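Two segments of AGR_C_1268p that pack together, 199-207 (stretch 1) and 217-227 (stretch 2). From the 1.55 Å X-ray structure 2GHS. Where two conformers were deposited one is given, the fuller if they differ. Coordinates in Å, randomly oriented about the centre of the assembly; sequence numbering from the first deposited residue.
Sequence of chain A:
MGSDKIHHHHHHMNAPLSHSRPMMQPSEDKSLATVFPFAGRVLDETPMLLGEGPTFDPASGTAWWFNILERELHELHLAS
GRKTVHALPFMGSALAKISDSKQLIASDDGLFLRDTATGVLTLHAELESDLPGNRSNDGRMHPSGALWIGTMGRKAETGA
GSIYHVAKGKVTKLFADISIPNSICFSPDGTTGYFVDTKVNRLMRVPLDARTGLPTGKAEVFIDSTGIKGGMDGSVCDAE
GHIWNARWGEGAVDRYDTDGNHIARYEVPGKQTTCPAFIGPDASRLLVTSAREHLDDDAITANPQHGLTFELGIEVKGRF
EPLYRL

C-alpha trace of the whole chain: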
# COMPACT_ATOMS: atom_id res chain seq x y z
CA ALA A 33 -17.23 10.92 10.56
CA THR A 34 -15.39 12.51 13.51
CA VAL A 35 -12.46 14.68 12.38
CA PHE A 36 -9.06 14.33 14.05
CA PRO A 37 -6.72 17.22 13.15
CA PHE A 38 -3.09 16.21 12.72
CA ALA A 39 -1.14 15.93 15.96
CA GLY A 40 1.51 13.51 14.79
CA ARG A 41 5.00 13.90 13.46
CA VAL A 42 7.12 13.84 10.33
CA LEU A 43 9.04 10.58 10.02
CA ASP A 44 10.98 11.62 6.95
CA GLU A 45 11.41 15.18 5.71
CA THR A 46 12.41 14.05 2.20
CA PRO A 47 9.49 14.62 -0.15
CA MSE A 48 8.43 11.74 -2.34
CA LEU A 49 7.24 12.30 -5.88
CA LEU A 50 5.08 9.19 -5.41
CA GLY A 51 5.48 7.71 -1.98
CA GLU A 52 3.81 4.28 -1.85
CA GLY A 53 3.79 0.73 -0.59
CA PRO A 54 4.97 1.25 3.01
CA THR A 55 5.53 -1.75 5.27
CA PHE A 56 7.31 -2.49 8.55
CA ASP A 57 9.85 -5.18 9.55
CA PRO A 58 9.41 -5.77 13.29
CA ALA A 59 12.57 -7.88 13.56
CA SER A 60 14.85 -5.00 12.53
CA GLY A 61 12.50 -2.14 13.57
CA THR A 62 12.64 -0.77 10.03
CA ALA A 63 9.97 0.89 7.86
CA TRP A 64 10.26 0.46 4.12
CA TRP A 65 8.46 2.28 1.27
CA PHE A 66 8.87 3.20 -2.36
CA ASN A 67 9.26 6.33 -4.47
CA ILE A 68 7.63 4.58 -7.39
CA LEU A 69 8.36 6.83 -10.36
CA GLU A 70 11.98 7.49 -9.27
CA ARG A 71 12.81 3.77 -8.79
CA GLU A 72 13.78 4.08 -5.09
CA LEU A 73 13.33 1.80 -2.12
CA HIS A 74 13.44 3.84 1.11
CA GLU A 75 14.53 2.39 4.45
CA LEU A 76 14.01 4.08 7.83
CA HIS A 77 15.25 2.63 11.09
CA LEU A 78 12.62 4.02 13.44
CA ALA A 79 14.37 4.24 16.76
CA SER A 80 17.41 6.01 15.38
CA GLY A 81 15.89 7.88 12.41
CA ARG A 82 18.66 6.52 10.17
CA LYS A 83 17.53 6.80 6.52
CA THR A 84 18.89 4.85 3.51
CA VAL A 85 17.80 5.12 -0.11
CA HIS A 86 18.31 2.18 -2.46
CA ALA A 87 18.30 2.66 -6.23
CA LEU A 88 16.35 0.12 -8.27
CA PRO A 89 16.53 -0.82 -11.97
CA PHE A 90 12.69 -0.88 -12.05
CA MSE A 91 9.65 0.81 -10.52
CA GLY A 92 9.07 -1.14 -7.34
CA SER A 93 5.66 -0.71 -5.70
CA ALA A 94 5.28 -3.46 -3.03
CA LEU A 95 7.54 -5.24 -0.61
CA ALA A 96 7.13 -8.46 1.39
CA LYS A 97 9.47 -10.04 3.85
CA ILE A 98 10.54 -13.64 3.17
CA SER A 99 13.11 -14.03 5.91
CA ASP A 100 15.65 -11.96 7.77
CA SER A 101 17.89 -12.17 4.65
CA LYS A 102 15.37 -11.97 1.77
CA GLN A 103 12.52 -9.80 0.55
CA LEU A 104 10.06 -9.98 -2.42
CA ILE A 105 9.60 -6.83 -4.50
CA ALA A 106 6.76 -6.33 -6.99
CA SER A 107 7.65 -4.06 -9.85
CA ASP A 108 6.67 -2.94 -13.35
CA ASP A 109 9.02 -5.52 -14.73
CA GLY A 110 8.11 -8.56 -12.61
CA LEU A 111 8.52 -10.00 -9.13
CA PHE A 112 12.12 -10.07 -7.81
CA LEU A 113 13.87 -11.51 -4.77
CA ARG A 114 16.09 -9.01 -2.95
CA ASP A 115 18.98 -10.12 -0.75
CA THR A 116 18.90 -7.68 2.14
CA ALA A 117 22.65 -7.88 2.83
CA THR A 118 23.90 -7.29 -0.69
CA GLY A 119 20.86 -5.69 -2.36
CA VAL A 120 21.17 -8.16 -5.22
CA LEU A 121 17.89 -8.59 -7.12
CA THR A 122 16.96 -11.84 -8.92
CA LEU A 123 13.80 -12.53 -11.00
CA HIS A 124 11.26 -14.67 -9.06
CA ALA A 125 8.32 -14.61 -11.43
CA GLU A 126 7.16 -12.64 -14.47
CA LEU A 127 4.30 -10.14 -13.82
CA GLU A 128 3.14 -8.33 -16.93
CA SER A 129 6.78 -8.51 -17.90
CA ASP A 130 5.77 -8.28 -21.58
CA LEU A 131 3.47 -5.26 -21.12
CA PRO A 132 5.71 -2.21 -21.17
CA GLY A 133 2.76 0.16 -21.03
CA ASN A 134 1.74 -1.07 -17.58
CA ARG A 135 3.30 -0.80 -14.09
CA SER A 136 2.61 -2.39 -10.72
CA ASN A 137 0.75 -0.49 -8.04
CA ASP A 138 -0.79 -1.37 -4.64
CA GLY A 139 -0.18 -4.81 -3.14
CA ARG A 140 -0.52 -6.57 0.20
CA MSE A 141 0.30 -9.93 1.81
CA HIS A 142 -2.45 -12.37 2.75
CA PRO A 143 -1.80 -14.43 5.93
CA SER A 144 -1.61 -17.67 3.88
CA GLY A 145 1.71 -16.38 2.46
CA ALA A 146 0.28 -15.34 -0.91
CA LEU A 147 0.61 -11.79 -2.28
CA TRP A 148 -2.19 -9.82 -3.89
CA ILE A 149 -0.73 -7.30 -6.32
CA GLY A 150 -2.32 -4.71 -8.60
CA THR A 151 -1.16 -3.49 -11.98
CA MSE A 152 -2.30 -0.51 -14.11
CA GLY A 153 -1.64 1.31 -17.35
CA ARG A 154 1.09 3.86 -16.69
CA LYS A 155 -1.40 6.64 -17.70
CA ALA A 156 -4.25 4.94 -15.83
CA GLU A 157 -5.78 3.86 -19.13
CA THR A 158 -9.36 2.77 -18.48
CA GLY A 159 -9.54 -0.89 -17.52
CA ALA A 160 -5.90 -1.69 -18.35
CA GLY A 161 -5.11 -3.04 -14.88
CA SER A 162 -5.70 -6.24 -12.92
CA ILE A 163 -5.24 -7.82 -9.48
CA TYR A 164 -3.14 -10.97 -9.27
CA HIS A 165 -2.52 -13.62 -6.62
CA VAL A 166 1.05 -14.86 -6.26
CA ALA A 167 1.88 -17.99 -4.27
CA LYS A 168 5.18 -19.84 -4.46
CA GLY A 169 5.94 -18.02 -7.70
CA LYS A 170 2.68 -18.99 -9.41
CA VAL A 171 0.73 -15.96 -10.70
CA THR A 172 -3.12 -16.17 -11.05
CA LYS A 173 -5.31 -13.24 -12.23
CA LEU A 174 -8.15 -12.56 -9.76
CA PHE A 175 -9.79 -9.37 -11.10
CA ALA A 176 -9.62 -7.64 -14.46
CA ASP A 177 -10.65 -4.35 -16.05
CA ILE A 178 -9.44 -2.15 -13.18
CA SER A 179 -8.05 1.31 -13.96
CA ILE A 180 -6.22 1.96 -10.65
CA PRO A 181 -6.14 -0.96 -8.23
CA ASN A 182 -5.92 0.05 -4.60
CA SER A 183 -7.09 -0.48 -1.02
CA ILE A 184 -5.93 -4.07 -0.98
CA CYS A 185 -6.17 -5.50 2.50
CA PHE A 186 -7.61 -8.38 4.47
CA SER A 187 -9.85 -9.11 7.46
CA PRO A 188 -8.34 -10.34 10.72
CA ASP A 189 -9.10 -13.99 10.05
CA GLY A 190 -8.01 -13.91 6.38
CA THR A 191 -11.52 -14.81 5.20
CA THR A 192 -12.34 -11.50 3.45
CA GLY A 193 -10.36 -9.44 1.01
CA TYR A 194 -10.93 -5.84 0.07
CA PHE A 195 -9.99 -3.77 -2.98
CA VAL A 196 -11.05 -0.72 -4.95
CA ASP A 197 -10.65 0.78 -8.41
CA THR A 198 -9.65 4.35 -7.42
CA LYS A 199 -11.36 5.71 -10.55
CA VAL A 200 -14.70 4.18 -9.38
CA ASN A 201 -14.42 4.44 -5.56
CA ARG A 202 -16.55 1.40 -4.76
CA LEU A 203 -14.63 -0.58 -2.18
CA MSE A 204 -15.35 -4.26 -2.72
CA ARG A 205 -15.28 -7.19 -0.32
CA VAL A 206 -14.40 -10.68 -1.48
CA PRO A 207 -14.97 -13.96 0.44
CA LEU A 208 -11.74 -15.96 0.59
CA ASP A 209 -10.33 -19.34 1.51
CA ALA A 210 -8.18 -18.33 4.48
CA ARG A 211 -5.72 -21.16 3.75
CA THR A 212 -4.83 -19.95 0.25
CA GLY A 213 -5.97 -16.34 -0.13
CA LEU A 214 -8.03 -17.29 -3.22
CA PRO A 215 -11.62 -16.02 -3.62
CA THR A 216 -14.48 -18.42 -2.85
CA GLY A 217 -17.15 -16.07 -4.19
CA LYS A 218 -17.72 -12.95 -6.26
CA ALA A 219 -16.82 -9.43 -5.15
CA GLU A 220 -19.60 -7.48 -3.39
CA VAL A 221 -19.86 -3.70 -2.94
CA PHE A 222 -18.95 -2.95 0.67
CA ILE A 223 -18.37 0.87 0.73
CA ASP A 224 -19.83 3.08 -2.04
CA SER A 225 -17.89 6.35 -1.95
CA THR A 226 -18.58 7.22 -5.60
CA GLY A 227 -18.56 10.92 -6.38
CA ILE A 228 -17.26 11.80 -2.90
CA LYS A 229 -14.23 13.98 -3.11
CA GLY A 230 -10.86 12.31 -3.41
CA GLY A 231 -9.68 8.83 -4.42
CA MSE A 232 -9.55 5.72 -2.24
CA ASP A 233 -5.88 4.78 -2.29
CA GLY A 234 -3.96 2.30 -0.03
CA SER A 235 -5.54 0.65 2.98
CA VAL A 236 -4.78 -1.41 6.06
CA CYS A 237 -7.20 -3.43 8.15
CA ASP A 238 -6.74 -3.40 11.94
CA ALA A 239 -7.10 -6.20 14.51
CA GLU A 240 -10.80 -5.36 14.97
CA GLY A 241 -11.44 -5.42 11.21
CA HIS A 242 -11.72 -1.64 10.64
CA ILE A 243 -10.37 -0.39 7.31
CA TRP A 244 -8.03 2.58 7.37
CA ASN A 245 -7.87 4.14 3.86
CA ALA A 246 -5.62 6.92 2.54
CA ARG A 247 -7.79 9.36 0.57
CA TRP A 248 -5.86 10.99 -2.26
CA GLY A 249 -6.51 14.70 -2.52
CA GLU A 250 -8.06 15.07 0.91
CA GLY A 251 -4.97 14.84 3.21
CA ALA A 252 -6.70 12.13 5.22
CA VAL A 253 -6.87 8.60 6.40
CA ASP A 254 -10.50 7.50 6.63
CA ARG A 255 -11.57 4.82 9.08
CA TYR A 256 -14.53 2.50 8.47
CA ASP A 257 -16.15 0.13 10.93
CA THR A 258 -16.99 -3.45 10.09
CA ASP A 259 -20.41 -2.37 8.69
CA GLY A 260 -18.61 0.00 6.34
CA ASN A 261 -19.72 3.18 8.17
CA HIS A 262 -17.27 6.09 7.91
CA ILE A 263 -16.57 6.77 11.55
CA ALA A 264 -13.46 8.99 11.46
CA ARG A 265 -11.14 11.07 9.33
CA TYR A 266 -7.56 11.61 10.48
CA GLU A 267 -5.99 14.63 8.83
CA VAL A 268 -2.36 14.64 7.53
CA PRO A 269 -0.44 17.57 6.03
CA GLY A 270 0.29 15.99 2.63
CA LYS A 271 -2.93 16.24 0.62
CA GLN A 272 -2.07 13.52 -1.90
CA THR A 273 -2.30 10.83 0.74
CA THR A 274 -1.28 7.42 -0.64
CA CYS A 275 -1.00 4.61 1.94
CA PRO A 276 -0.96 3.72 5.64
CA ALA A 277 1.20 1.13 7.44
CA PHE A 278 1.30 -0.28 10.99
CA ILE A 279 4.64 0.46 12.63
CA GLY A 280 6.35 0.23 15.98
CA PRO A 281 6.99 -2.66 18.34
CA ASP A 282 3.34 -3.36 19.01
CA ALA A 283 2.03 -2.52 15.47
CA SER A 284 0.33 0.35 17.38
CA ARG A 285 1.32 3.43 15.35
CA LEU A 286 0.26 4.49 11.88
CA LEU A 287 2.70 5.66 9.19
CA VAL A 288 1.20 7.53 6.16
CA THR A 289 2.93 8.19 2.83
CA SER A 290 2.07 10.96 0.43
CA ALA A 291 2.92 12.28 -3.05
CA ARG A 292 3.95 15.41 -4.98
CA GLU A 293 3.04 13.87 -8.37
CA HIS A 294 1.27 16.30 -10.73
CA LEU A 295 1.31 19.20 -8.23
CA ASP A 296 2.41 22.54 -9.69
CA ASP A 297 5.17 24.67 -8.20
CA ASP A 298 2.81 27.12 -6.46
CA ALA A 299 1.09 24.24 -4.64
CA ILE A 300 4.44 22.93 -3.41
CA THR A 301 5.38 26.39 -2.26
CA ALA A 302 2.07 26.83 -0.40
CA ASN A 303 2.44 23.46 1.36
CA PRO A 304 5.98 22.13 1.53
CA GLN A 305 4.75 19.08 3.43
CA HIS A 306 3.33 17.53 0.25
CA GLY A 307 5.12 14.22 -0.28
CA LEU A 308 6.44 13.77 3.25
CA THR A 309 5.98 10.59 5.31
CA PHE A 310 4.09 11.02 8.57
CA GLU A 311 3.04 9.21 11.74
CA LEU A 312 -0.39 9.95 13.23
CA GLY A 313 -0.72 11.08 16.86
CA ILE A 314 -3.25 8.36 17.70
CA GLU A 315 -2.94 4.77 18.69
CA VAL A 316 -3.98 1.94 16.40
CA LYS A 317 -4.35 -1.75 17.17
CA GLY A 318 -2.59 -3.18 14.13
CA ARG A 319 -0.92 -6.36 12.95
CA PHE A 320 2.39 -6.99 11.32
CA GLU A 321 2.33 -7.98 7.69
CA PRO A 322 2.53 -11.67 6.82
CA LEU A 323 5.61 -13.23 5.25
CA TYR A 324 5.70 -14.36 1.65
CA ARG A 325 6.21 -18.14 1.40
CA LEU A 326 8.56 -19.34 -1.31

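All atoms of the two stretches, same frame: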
# COMPACT_ATOMS: atom_id res chain seq x y z
N LYS A 199 -10.56 4.92 -9.62
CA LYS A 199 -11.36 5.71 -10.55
C LYS A 199 -12.89 5.57 -10.33
O LYS A 199 -13.67 6.40 -10.83
CB LYS A 199 -11.02 5.35 -11.99
CG LYS A 199 -9.60 5.72 -12.40
N VAL A 200 -13.30 4.53 -9.59
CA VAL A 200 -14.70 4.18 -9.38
C VAL A 200 -15.11 4.43 -7.92
O VAL A 200 -16.22 4.93 -7.64
CB VAL A 200 -14.92 2.70 -9.77
CG1 VAL A 200 -16.30 2.20 -9.35
CG2 VAL A 200 -14.67 2.49 -11.27
N ASN A 201 -14.21 4.15 -6.98
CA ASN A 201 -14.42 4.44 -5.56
C ASN A 201 -15.55 3.60 -4.93
O ASN A 201 -16.23 4.05 -4.01
CB ASN A 201 -14.68 5.94 -5.31
CG ASN A 201 -13.40 6.74 -5.03
OD1 ASN A 201 -12.34 6.18 -4.70
ND2 ASN A 201 -13.51 8.05 -5.18
N ARG A 202 -15.72 2.38 -5.44
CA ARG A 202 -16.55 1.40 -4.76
C ARG A 202 -15.68 0.32 -4.17
O ARG A 202 -15.14 -0.55 -4.89
CB ARG A 202 -17.59 0.78 -5.69
CG ARG A 202 -18.57 1.78 -6.17
CD ARG A 202 -19.82 1.15 -6.79
NE ARG A 202 -20.70 2.21 -7.31
CZ ARG A 202 -20.71 2.64 -8.58
NH1 ARG A 202 -19.92 2.08 -9.49
NH2 ARG A 202 -21.54 3.63 -8.95
N LEU A 203 -15.50 0.38 -2.86
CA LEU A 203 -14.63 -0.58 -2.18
C LEU A 203 -15.39 -1.91 -2.10
O LEU A 203 -16.52 -1.98 -1.59
CB LEU A 203 -14.24 -0.06 -0.79
CG LEU A 203 -13.17 -0.88 -0.05
CD1 LEU A 203 -12.33 0.02 0.86
CD2 LEU A 203 -13.83 -1.99 0.73
N MSE A 204 -14.76 -2.94 -2.63
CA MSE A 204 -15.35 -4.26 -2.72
C MSE A 204 -14.86 -5.14 -1.58
O MSE A 204 -13.75 -4.98 -1.11
CB MSE A 204 -14.90 -4.90 -4.03
CG MSE A 204 -15.06 -4.01 -5.24
SE MSE A 204 -16.89 -3.44 -5.57
CE MSE A 204 -17.69 -5.11 -6.14
N ARG A 205 -15.70 -6.10 -1.17
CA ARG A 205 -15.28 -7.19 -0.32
C ARG A 205 -15.43 -8.50 -1.06
O ARG A 205 -16.35 -8.66 -1.89
CB ARG A 205 -16.09 -7.20 0.99
CG ARG A 205 -17.56 -7.48 0.86
CD ARG A 205 -18.30 -7.75 2.25
NE ARG A 205 -19.72 -8.02 2.03
CZ ARG A 205 -20.25 -9.19 1.63
NH1 ARG A 205 -19.49 -10.26 1.41
NH2 ARG A 205 -21.57 -9.28 1.44
N VAL A 206 -14.51 -9.42 -0.78
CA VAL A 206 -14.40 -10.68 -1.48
C VAL A 206 -14.26 -11.83 -0.43
O VAL A 206 -13.34 -11.83 0.36
CB VAL A 206 -13.13 -10.70 -2.40
CG1 VAL A 206 -13.12 -11.97 -3.28
CG2 VAL A 206 -13.06 -9.49 -3.24
N PRO A 207 -15.17 -12.83 -0.44
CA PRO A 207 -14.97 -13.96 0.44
C PRO A 207 -13.83 -14.83 -0.04
O PRO A 207 -13.70 -15.05 -1.26
CB PRO A 207 -16.34 -14.68 0.38
CG PRO A 207 -16.93 -14.28 -0.84
CD PRO A 207 -16.39 -12.95 -1.23
N GLY A 217 -15.93 -16.66 -3.69
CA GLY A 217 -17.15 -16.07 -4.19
C GLY A 217 -16.88 -14.77 -4.91
O GLY A 217 -15.74 -14.32 -4.94
N LYS A 218 -17.93 -14.16 -5.47
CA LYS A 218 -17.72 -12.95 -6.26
C LYS A 218 -17.53 -11.77 -5.34
O LYS A 218 -17.90 -11.82 -4.16
CB LYS A 218 -18.87 -12.69 -7.22
CG LYS A 218 -20.14 -12.32 -6.53
CD LYS A 218 -21.24 -11.87 -7.52
CE LYS A 218 -22.22 -10.93 -6.82
NZ LYS A 218 -23.01 -11.65 -5.76
N ALA A 219 -16.99 -10.69 -5.89
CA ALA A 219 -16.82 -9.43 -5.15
C ALA A 219 -18.18 -8.79 -4.96
O ALA A 219 -19.02 -8.85 -5.87
CB ALA A 219 -15.89 -8.47 -5.89
N GLU A 220 -18.39 -8.20 -3.78
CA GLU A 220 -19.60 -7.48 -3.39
C GLU A 220 -19.24 -6.05 -3.03
O GLU A 220 -18.18 -5.80 -2.45
CB GLU A 220 -20.21 -8.11 -2.13
CG GLU A 220 -20.37 -9.65 -2.20
CD GLU A 220 -21.48 -10.10 -3.14
OE1 GLU A 220 -22.44 -9.33 -3.39
OE2 GLU A 220 -21.38 -11.25 -3.63
N VAL A 221 -20.10 -5.09 -3.34
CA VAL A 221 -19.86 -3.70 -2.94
C VAL A 221 -20.01 -3.56 -1.44
O VAL A 221 -21.06 -3.88 -0.88
CB VAL A 221 -20.80 -2.71 -3.62
CG1 VAL A 221 -20.56 -1.27 -3.14
CG2 VAL A 221 -20.66 -2.75 -5.12
N PHE A 222 -18.95 -3.12 -0.77
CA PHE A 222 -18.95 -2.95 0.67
C PHE A 222 -19.10 -1.47 1.07
O PHE A 222 -19.98 -1.14 1.89
CB PHE A 222 -17.66 -3.57 1.24
CG PHE A 222 -17.51 -3.48 2.74
CD1 PHE A 222 -18.53 -3.85 3.61
CD2 PHE A 222 -16.30 -3.08 3.28
CE1 PHE A 222 -18.35 -3.79 4.98
CE2 PHE A 222 -16.11 -3.03 4.67
CZ PHE A 222 -17.13 -3.37 5.51
N ILE A 223 -18.28 -0.59 0.49
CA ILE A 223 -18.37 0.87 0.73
C ILE A 223 -18.46 1.65 -0.60
O ILE A 223 -17.50 1.63 -1.39
CB ILE A 223 -17.15 1.37 1.57
CG1 ILE A 223 -17.06 0.60 2.90
CG2 ILE A 223 -17.24 2.91 1.77
CD1 ILE A 223 -15.72 0.71 3.64
N ASP A 224 -19.62 2.28 -0.85
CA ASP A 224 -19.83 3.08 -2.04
C ASP A 224 -19.47 4.52 -1.67
O ASP A 224 -20.20 5.20 -0.93
CB ASP A 224 -21.29 3.00 -2.51
CG ASP A 224 -21.51 3.66 -3.87
OD1 ASP A 224 -20.71 4.52 -4.27
OD2 ASP A 224 -22.50 3.31 -4.52
N SER A 225 -18.33 4.97 -2.18
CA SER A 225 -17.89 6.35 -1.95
C SER A 225 -17.79 7.07 -3.29
O SER A 225 -16.99 7.98 -3.45
CB SER A 225 -16.56 6.40 -1.16
OG SER A 225 -15.44 5.95 -1.92
N THR A 226 -18.62 6.67 -4.25
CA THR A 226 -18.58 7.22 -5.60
C THR A 226 -19.03 8.67 -5.62
O THR A 226 -20.05 9.02 -5.04
CB THR A 226 -19.47 6.43 -6.56
OG1 THR A 226 -19.04 5.06 -6.63
CG2 THR A 226 -19.47 7.07 -7.98
N GLY A 227 -18.26 9.51 -6.30
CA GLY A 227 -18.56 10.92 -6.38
C GLY A 227 -18.14 11.75 -5.18
O GLY A 227 -18.19 12.99 -5.24
O HOH W 1 -15.58 8.82 -7.35
O HOH W 2 -23.07 5.03 -6.52

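The two segments form an antiparallel β-ladder interrupted by a bulge, a clear example of how backbone hydrogen bonds set a register that side chains then exploit on both faces. The two stretches, with strands 202-207 and 220-224 at their heart, bury 892 Å² between them, counting both sides. At one end of the ladder Arg-205 and Glu-220 exchange a reciprocal pair of bonds, Arg-205 N to Glu-220 O and Glu-220 N to Arg-205 O, both 2.8 Å. Further along, Leu-203 N donates to Ile-223 O (2.8 Å), while Leu-203 O accepts from both Phe-222 N (2.8 Å) and Ile-223 N (3.1 Å). This shared carbonyl marks the bulge: the register slips by one between Leu-203 and Met-204, and Phe-222, with a psi of -51°, is the extra residue.

Apolar side chains fill the space around this frame. Buried Leu-203 lies on the same face as Ile-223 (CB to CB, 4.0 Å), and its CD2 meets the edge of the Phe-222 ring at CD2 (3.7 Å). Selenomethionine Met-204 starts out sideways, but its m,m,m rotamer brings the flexible end back, with CE 3.8 Å from Ala-219 CB and SE 3.9 Å from Val-221 CG2. The small Ala-219 also receives Val-206, whose CG2 lies 4.0 Å from Ala-219 CB. Gly-217 suits its position because an ideal CB there would fall 3.0 Å from Pro-207 CG.

Polar groups secure the other end. Asn-201 O accepts from both Ser-225 N and Ser-225 OG, each 2.9 Å away, so backbone and side chain converge on one carbonyl. Arg-202 and Asp-224 share a face and form a salt bridge whose direct hydrogen bond, Arg-202 NE to Asp-224 OD2, is weak at 3.5 Å; a water bridging Arg-202 NH2 and Asp-224 OD2 supplements it.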